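Local atomic coordinates of Phospholipase/Carboxylesterase (Haliangium ochraceum, PDB entry 4Q82), a protein that probably hydrolyses ester bonds in phospholipids or other carboxylic esters, as an alpha/beta-hydrolase-type enzyme. Residues Asp45-Ser49 with Ser50-Ser54; Pro108-Tyr111 with Ile112-Glu116; Gly225-Glu228 with Pro229-Leu233. All blocks are in the same frame, centred on the assembly; numbering follows the deposited sequence. Where two conformers were deposited one is given.

Contact 1: Asp45-Ser49 with Ser50-Ser54; sequences DDRPS and SARLS
Arg52 NH1 links the carboxylate of Asp45 to the backbone of Arg47. It donates to Asp45 OD2 at 3.2 Å in a salt bridge, and to Arg47 O at 2.9 Å. The carboxylate and the Arg52 guanidinium planes are nearly perpendicular (81°), and NH1 meets OD2 from above the carboxylate plane. A bend at chi3 (-60°) turns the end of Arg52 back toward both acceptors. From the opposite face of the carboxylate, Arg47 NH2 reaches Asp45 OD2 at 2.9 Å. Arg47 NE takes Asp45 OD1 at 2.9 Å, a side-on grip with two nitrogens. Arg47 N also donates to Asp45 OD1, closing an Asx turn. Four bonds thus fix the carboxylate, and two arginines probably keep it ionised. Ala51 CB lies over the centre of the Arg47 guanidinium, 3.8 Å from Arg47 CZ.

This turn leads into strand 53-56, an outermost strand of the mixed sheet, consistent with an alpha/beta-hydrolase fold. Residues 49-51 form a 3-10 turn: Ala51 N bonds to Pro48 O at 3.0 Å, and Arg52 N to Ser49 O at 3.0 Å. Further out, Arg52 NH2 is held by Tyr70 OH and Asn119 OD1, while Asn119 ND2 donates to Arg47 O, so Asn119 probably steadies both the guanidinium and the Arg47 carbonyl.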
loop_
_atom_site.group_PDB
_atom_site.type_symbol
_atom_site.label_atom_id
_atom_site.label_comp_id
_atom_site.label_asym_id
_atom_site.label_seq_id
_atom_site.Cartn_x
_atom_site.Cartn_y
_atom_site.Cartn_z
ATOM N N ASP A 45 2.697 -23.987 7.489
ATOM C CA ASP A 45 4.044 -23.433 7.629
ATOM C C ASP A 45 4.025 -22.363 8.715
ATOM O O ASP A 45 3.174 -21.487 8.680
ATOM C CB ASP A 45 4.488 -22.871 6.275
ATOM C CG ASP A 45 5.840 -22.158 6.304
ATOM O OD1 ASP A 45 6.630 -22.286 7.259
ATOM O OD2 ASP A 45 6.124 -21.485 5.301
ATOM N N ASP A 46 4.924 -22.454 9.694
ATOM C CA ASP A 46 5.008 -21.442 10.751
ATOM C C ASP A 46 6.431 -20.897 10.909
ATOM O O ASP A 46 6.770 -20.318 11.922
ATOM C CB ASP A 46 4.508 -22.001 12.091
ATOM C CG ASP A 46 4.204 -20.898 13.110
ATOM O OD1 ASP A 46 3.630 -19.844 12.723
ATOM O OD2 ASP A 46 4.555 -21.082 14.294
ATOM N N ARG A 47 7.272 -21.080 9.899
ATOM C CA ARG A 47 8.570 -20.404 9.870
ATOM C C ARG A 47 8.395 -18.875 9.877
ATOM O O ARG A 47 7.382 -18.378 9.426
ATOM C CB ARG A 47 9.344 -20.823 8.627
ATOM C CG ARG A 47 9.735 -22.296 8.628
ATOM C CD ARG A 47 10.345 -22.639 7.284
ATOM N NE ARG A 47 9.392 -22.331 6.233
ATOM C CZ ARG A 47 9.675 -22.273 4.934
ATOM N NH1 ARG A 47 10.906 -22.509 4.501
ATOM N NH2 ARG A 47 8.714 -21.976 4.066
ATOM N N PRO A 48 9.398 -18.140 10.365
ATOM C CA PRO A 48 9.316 -16.669 10.378
ATOM C C PRO A 48 9.151 -16.087 8.961
ATOM O O PRO A 48 9.481 -16.755 7.989
ATOM C CB PRO A 48 10.656 -16.233 10.986
ATOM C CG PRO A 48 11.315 -17.465 11.497
ATOM C CD PRO A 48 10.702 -18.652 10.833
ATOM N N SER A 49 8.664 -14.851 8.859
ATOM C CA SER A 49 8.231 -14.308 7.577
ATOM C C SER A 49 9.300 -14.291 6.497
ATOM O O SER A 49 8.974 -14.429 5.312
ATOM C CB SER A 49 7.678 -12.886 7.786
ATOM O OG SER A 49 8.625 -12.061 8.448
ATOM N N SER A 50 10.574 -14.114 6.859
ATOM C CA SER A 50 11.603 -14.016 5.808
ATOM C C SER A 50 11.733 -15.315 5.022
ATOM O O SER A 50 12.214 -15.305 3.904
ATOM C CB SER A 50 12.982 -13.642 6.374
ATOM O OG SER A 50 13.421 -14.602 7.304
ATOM N N ALA A 51 11.282 -16.423 5.603
ATOM C CA ALA A 51 11.347 -17.712 4.920
ATOM C C ALA A 51 10.500 -17.719 3.658
ATOM O O ALA A 51 10.746 -18.509 2.754
ATOM C CB ALA A 51 10.907 -18.826 5.854
ATOM N N ARG A 52 9.511 -16.830 3.576
ATOM C CA ARG A 52 8.631 -16.808 2.409
ATOM C C ARG A 52 8.758 -15.507 1.628
ATOM O O ARG A 52 7.850 -15.122 0.903
ATOM C CB ARG A 52 7.176 -17.030 2.840
ATOM C CG ARG A 52 6.933 -18.401 3.518
ATOM C CD ARG A 52 5.516 -18.522 4.083
ATOM N NE ARG A 52 5.274 -17.495 5.095
ATOM C CZ ARG A 52 5.620 -17.605 6.374
ATOM N NH1 ARG A 52 6.213 -18.710 6.819
ATOM N NH2 ARG A 52 5.391 -16.605 7.200
ATOM N N LEU A 53 9.895 -14.842 1.778
ATOM C CA LEU A 53 10.180 -13.608 1.033
ATOM C C LEU A 53 11.113 -13.913 -0.125
ATOM O O LEU A 53 12.206 -14.445 0.102
ATOM C CB LEU A 53 10.820 -12.583 1.957
ATOM C CG LEU A 53 11.276 -11.275 1.298
ATOM C CD1 LEU A 53 10.040 -10.514 0.804
ATOM C CD2 LEU A 53 12.067 -10.445 2.309
ATOM N N SER A 54 10.688 -13.619 -1.353
ATOM C CA SER A 54 11.489 -13.915 -2.547
ATOM C C SER A 54 11.648 -12.692 -3.439
ATOM O O SER A 54 10.684 -11.957 -3.666
ATOM C CB SER A 54 10.858 -15.033 -3.372
ATOM O OG SER A 54 10.676 -16.192 -2.581
#

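Contact 2: Pro108-Tyr111 with Ile112-Glu116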
loop_
_atom_site.group_PDB
_atom_site.type_symbol
_atom_site.label_atom_id
_atom_site.label_comp_id
_atom_site.label_asym_id
_atom_site.label_seq_id
_atom_site.Cartn_x
_atom_site.Cartn_y
_atom_site.Cartn_z
ATOM N N PRO A 108 6.072 -2.666 4.921
ATOM C CA PRO A 108 5.899 -4.116 5.049
ATOM C C PRO A 108 7.146 -4.936 4.683
ATOM O O PRO A 108 7.472 -5.836 5.466
ATOM C CB PRO A 108 4.739 -4.408 4.092
ATOM C CG PRO A 108 3.866 -3.171 4.250
ATOM C CD PRO A 108 4.899 -2.024 4.294
ATOM N N PRO A 109 7.841 -4.635 3.556
ATOM C CA PRO A 109 8.960 -5.545 3.250
ATOM C C PRO A 109 10.095 -5.458 4.275
ATOM O O PRO A 109 10.814 -6.444 4.479
ATOM C CB PRO A 109 9.416 -5.086 1.854
ATOM C CG PRO A 109 8.972 -3.638 1.763
ATOM C CD PRO A 109 7.631 -3.651 2.469
ATOM N N ARG A 110 10.268 -4.296 4.913
ATOM C CA ARG A 110 11.230 -4.195 6.010
ATOM C C ARG A 110 10.897 -5.190 7.123
ATOM O O ARG A 110 11.759 -5.985 7.538
ATOM C CB ARG A 110 11.251 -2.765 6.587
ATOM C CG ARG A 110 12.099 -2.621 7.846
ATOM C CD ARG A 110 11.796 -1.298 8.552
ATOM N NE ARG A 110 12.535 -1.185 9.806
ATOM C CZ ARG A 110 13.773 -0.715 9.903
ATOM N NH1 ARG A 110 14.423 -0.298 8.816
ATOM N NH2 ARG A 110 14.364 -0.653 11.087
ATOM N N TYR A 111 9.651 -5.168 7.587
ATOM C CA TYR A 111 9.264 -6.027 8.717
ATOM C C TYR A 111 9.272 -7.474 8.305
ATOM O O TYR A 111 9.664 -8.348 9.087
ATOM C CB TYR A 111 7.888 -5.610 9.280
ATOM C CG TYR A 111 7.977 -4.152 9.672
ATOM C CD1 TYR A 111 8.801 -3.749 10.734
ATOM C CD2 TYR A 111 7.323 -3.173 8.935
ATOM C CE1 TYR A 111 8.956 -2.394 11.056
ATOM C CE2 TYR A 111 7.461 -1.834 9.246
ATOM C CZ TYR A 111 8.277 -1.450 10.305
ATOM O OH TYR A 111 8.427 -0.099 10.591
ATOM N N ILE A 112 8.846 -7.746 7.076
ATOM C CA ILE A 112 8.896 -9.139 6.582
ATOM C C ILE A 112 10.327 -9.659 6.558
ATOM O O ILE A 112 10.608 -10.783 7.023
ATOM C CB ILE A 112 8.277 -9.258 5.177
ATOM C CG1 ILE A 112 6.762 -9.060 5.280
ATOM C CG2 ILE A 112 8.645 -10.637 4.512
ATOM C CD1 ILE A 112 6.127 -8.594 3.960
ATOM N N GLU A 113 11.246 -8.854 6.027
ATOM C CA GLU A 113 12.624 -9.311 5.904
ATOM C C GLU A 113 13.250 -9.552 7.290
ATOM O O GLU A 113 14.111 -10.421 7.458
ATOM C CB GLU A 113 13.457 -8.299 5.106
ATOM C CG GLU A 113 14.747 -8.897 4.555
ATOM C CD GLU A 113 15.896 -8.731 5.507
ATOM O OE1 GLU A 113 15.799 -7.837 6.384
ATOM O OE2 GLU A 113 16.883 -9.491 5.385
ATOM N N ARG A 114 12.806 -8.784 8.275
ATOM C CA ARG A 114 13.355 -8.854 9.630
ATOM C C ARG A 114 12.647 -9.847 10.544
ATOM O O ARG A 114 12.895 -9.846 11.745
ATOM C CB ARG A 114 13.286 -7.470 10.281
ATOM C CG ARG A 114 14.225 -6.501 9.615
ATOM C CD ARG A 114 14.107 -5.128 10.222
ATOM N NE ARG A 114 14.894 -4.177 9.438
ATOM C CZ ARG A 114 15.916 -3.477 9.916
ATOM N NH1 ARG A 114 16.276 -3.612 11.187
ATOM N NH2 ARG A 114 16.570 -2.637 9.121
ATOM N N ASP A 115 11.754 -10.656 9.981
ATOM C CA ASP A 115 10.932 -11.602 10.754
ATOM C C ASP A 115 10.078 -10.912 11.823
ATOM O O ASP A 115 9.806 -11.499 12.877
ATOM C CB ASP A 115 11.810 -12.678 11.406
ATOM C CG ASP A 115 12.517 -13.529 10.391
ATOM O OD1 ASP A 115 11.974 -13.701 9.270
ATOM O OD2 ASP A 115 13.604 -14.045 10.709
ATOM N N GLU A 116 9.645 -9.683 11.532
ATOM C CA GLU A 116 8.818 -8.905 12.445
ATOM C C GLU A 116 7.397 -8.748 11.897
ATOM O O GLU A 116 6.630 -7.911 12.367
ATOM C CB GLU A 116 9.450 -7.516 12.701
ATOM C CG GLU A 116 10.839 -7.602 13.354
ATOM C CD GLU A 116 11.557 -6.246 13.416
ATOM O OE1 GLU A 116 11.022 -5.260 12.886
ATOM O OE2 GLU A 116 12.648 -6.155 14.015
HETATM O O HOH W 1 12.202 -2.736 12.293
#
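Helix 107-113 ends in a Schellman motif, with Glu116 N bonded to Tyr111 O at 2.8 Å, Asp115 N bonded to Ile112 O, and Asp115 at positive phi (58°). One turn earlier, Ile112 N donates to Pro108 O at 2.9 Å. The side chains of Arg110 and Arg114 stack on the solvent side of this end. Their guanidinium groups lie face on face, with centres 3.5 Å apart and planes at 20°. Both chains run extended from CG to NE, which brings the two flat ends together, one over the other. Arg110 CD passes over one face of the Tyr111 ring, toward its rim. Glu116 OE1 sits at the ring edge, 3.4 Å from Tyr111 CD1. A water accepts from Arg110 NE at 2.9 Å and donates to Glu116 OE1 at 2.8 Å. Arg110 NH1 has a further acceptor in Ala105 O. On the inner side, Pro108 and Ile112 pack on Val125 of strand 124-128. The stacked arginines carry like charges, so the pair is likely to depend on the water-relayed Glu116 carboxylate, the carbonyl of Ala105 and the surrounding solvent to offset their repulsion.

Contact 3: Gly225-Glu228 with Pro229-Leu233; sequences GTIE and PMNGL
Asn231 N donates to Ile227 O at 2.9 Å, the shortest hydrogen bond between 225-228 and 229-233. Both segments belong to helix 224-235, the crossover helix of a beta-alpha-beta unit that joins strands 210-215 and 243-248. Met230 N to Thr226 O, at 3.0 Å, and Gly232 N to Glu228 O continue the helical pattern. Pro229 interrupts it, because its nitrogen has no hydrogen to give to the turn before, and the helix is kinked there. The ring carbons lie where the N-H would have pointed. Pro229 CG rests 3.1 Å from Gly225 O, and Pro229 CD is 3.4 Å from Thr226 O. The ring also packs on Arg195 and Phe198 of helix 195-201. A glycine here would remove the ring, and the loss would probably open a gap beside Phe198 and Arg195.

Glu228 also reaches Arg195. Its chain is extended, with CG anti to the backbone N (chi1 176°), and in one of its two conformers its OE2 forms a salt bridge with Arg195. Thr226 turns its hydroxyl toward His214 ND1, with which it is hydrogen-bonded. The methyl of Thr226 is left to pack along the helix, with CG2 3.8 Å from Met230 CG. The chain of Met230, deposited as selenomethionine, is bent at chi2 and chi3 and leads away from 225-228 to Ile210 and Leu245 of the sheet. Ile227 and Asn231 lie side by side and point the same way, and both touch strand 243-248. Here the amide nitrogen of Asn231 lies alongside a methyl branch, with ND2 3.4 Å from Ile227 CG2.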
loop_
_atom_site.group_PDB
_atom_site.type_symbol
_atom_site.label_atom_id
_atom_site.label_comp_id
_atom_site.label_asym_id
_atom_site.label_seq_id
_atom_site.Cartn_x
_atom_site.Cartn_y
_atom_site.Cartn_z
ATOM N N GLY A 225 -1.918 17.639 2.375
ATOM C CA GLY A 225 -2.059 16.638 1.325
ATOM C C GLY A 225 -2.916 15.446 1.747
ATOM O O GLY A 225 -3.580 14.809 0.909
ATOM N N THR A 226 -2.880 15.110 3.035
ATOM C CA THR A 226 -3.733 14.047 3.565
ATOM C C THR A 226 -4.942 14.623 4.296
ATOM O O THR A 226 -6.048 14.109 4.194
ATOM C CB THR A 226 -2.947 13.125 4.522
ATOM O OG1 THR A 226 -1.843 12.556 3.800
ATOM C CG2 THR A 226 -3.836 11.966 5.069
ATOM N N ILE A 227 -4.734 15.702 5.036
ATOM C CA ILE A 227 -5.797 16.183 5.904
ATOM C C ILE A 227 -6.990 16.739 5.110
ATOM O O ILE A 227 -8.145 16.477 5.458
ATOM C CB ILE A 227 -5.255 17.255 6.888
ATOM C CG1 ILE A 227 -4.280 16.589 7.887
ATOM C CG2 ILE A 227 -6.413 17.954 7.632
ATOM C CD1 ILE A 227 -3.464 17.601 8.694
ATOM N N GLU A 228 -6.718 17.511 4.055
ATOM C CA GLU A 228 -7.806 18.104 3.276
ATOM C C GLU A 228 -8.657 17.012 2.624
ATOM O O GLU A 228 -9.874 17.000 2.827
ATOM C CB GLU A 228 -7.293 19.103 2.217
ATOM C CG GLU A 228 -8.409 19.668 1.306
ATOM C CD GLU A 228 -7.907 20.630 0.218
ATOM O OE1 GLU A 228 -7.763 20.209 -0.954
ATOM O OE2 GLU A 228 -7.688 21.821 0.519
ATOM N N PRO A 229 -8.036 16.087 1.856
ATOM C CA PRO A 229 -8.923 15.092 1.250
ATOM C C PRO A 229 -9.607 14.189 2.280
ATOM O O PRO A 229 -10.770 13.877 2.059
ATOM C CB PRO A 229 -7.996 14.284 0.325
ATOM C CG PRO A 229 -6.624 14.552 0.809
ATOM C CD PRO A 229 -6.650 15.944 1.362
HETATM N N MSE A 230 -8.949 13.814 3.376
HETATM C CA MSE A 230 -9.626 12.908 4.302
HETATM C C MSE A 230 -10.759 13.656 4.999
HETATM O O MSE A 230 -11.843 13.091 5.210
HETATM C CB MSE A 230 -8.663 12.314 5.348
HETATM C CG MSE A 230 -7.602 11.360 4.830
HETATM SE SE MSE A 230 -8.287 10.009 3.610
HETATM C CE MSE A 230 -9.931 9.512 4.560
ATOM N N ASN A 231 -10.550 14.932 5.338
ATOM C CA ASN A 231 -11.666 15.685 5.919
ATOM C C ASN A 231 -12.847 15.754 4.948
ATOM O O ASN A 231 -13.999 15.611 5.348
ATOM C CB ASN A 231 -11.247 17.107 6.307
ATOM C CG ASN A 231 -10.436 17.157 7.591
ATOM O OD1 ASN A 231 -10.454 16.226 8.387
ATOM N ND2 ASN A 231 -9.759 18.278 7.811
ATOM N N GLY A 232 -12.551 15.983 3.669
ATOM C CA GLY A 232 -13.584 16.015 2.648
ATOM C C GLY A 232 -14.324 14.688 2.546
ATOM O O GLY A 232 -15.554 14.647 2.492
ATOM N N LEU A 233 -13.565 13.595 2.517
ATOM C CA LEU A 233 -14.151 12.283 2.365
ATOM C C LEU A 233 -14.992 11.919 3.588
ATOM O O LEU A 233 -16.070 11.345 3.452
ATOM C CB LEU A 233 -13.068 11.234 2.146
ATOM C CG LEU A 233 -12.305 11.332 0.815
ATOM C CD1 LEU A 233 -11.086 10.416 0.903
ATOM C CD2 LEU A 233 -13.229 10.944 -0.340
#

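The contacts follow in series along the chain. Contacts 1 and 2 are neighbours, with centres about 10 Å apart. They touch directly: Ser50 OG lies 2.6 Å from Asp115 OD1, and Ser49 OG lies 2.8 Å from Ile112 O, both probable hydrogen bonds. The turn before strand 53-56 is thus fastened to the end of helix 107-113. Contact 3 lies on the opposite side of the chain's centre, with its centre about 37 Å from that of contact 1 and about 30 Å from that of contact 2. Its helix, 224-235, leads to strand 243-248, the other outermost strand. Contacts 1 and 3 therefore belong to opposite margins of one mixed sheet.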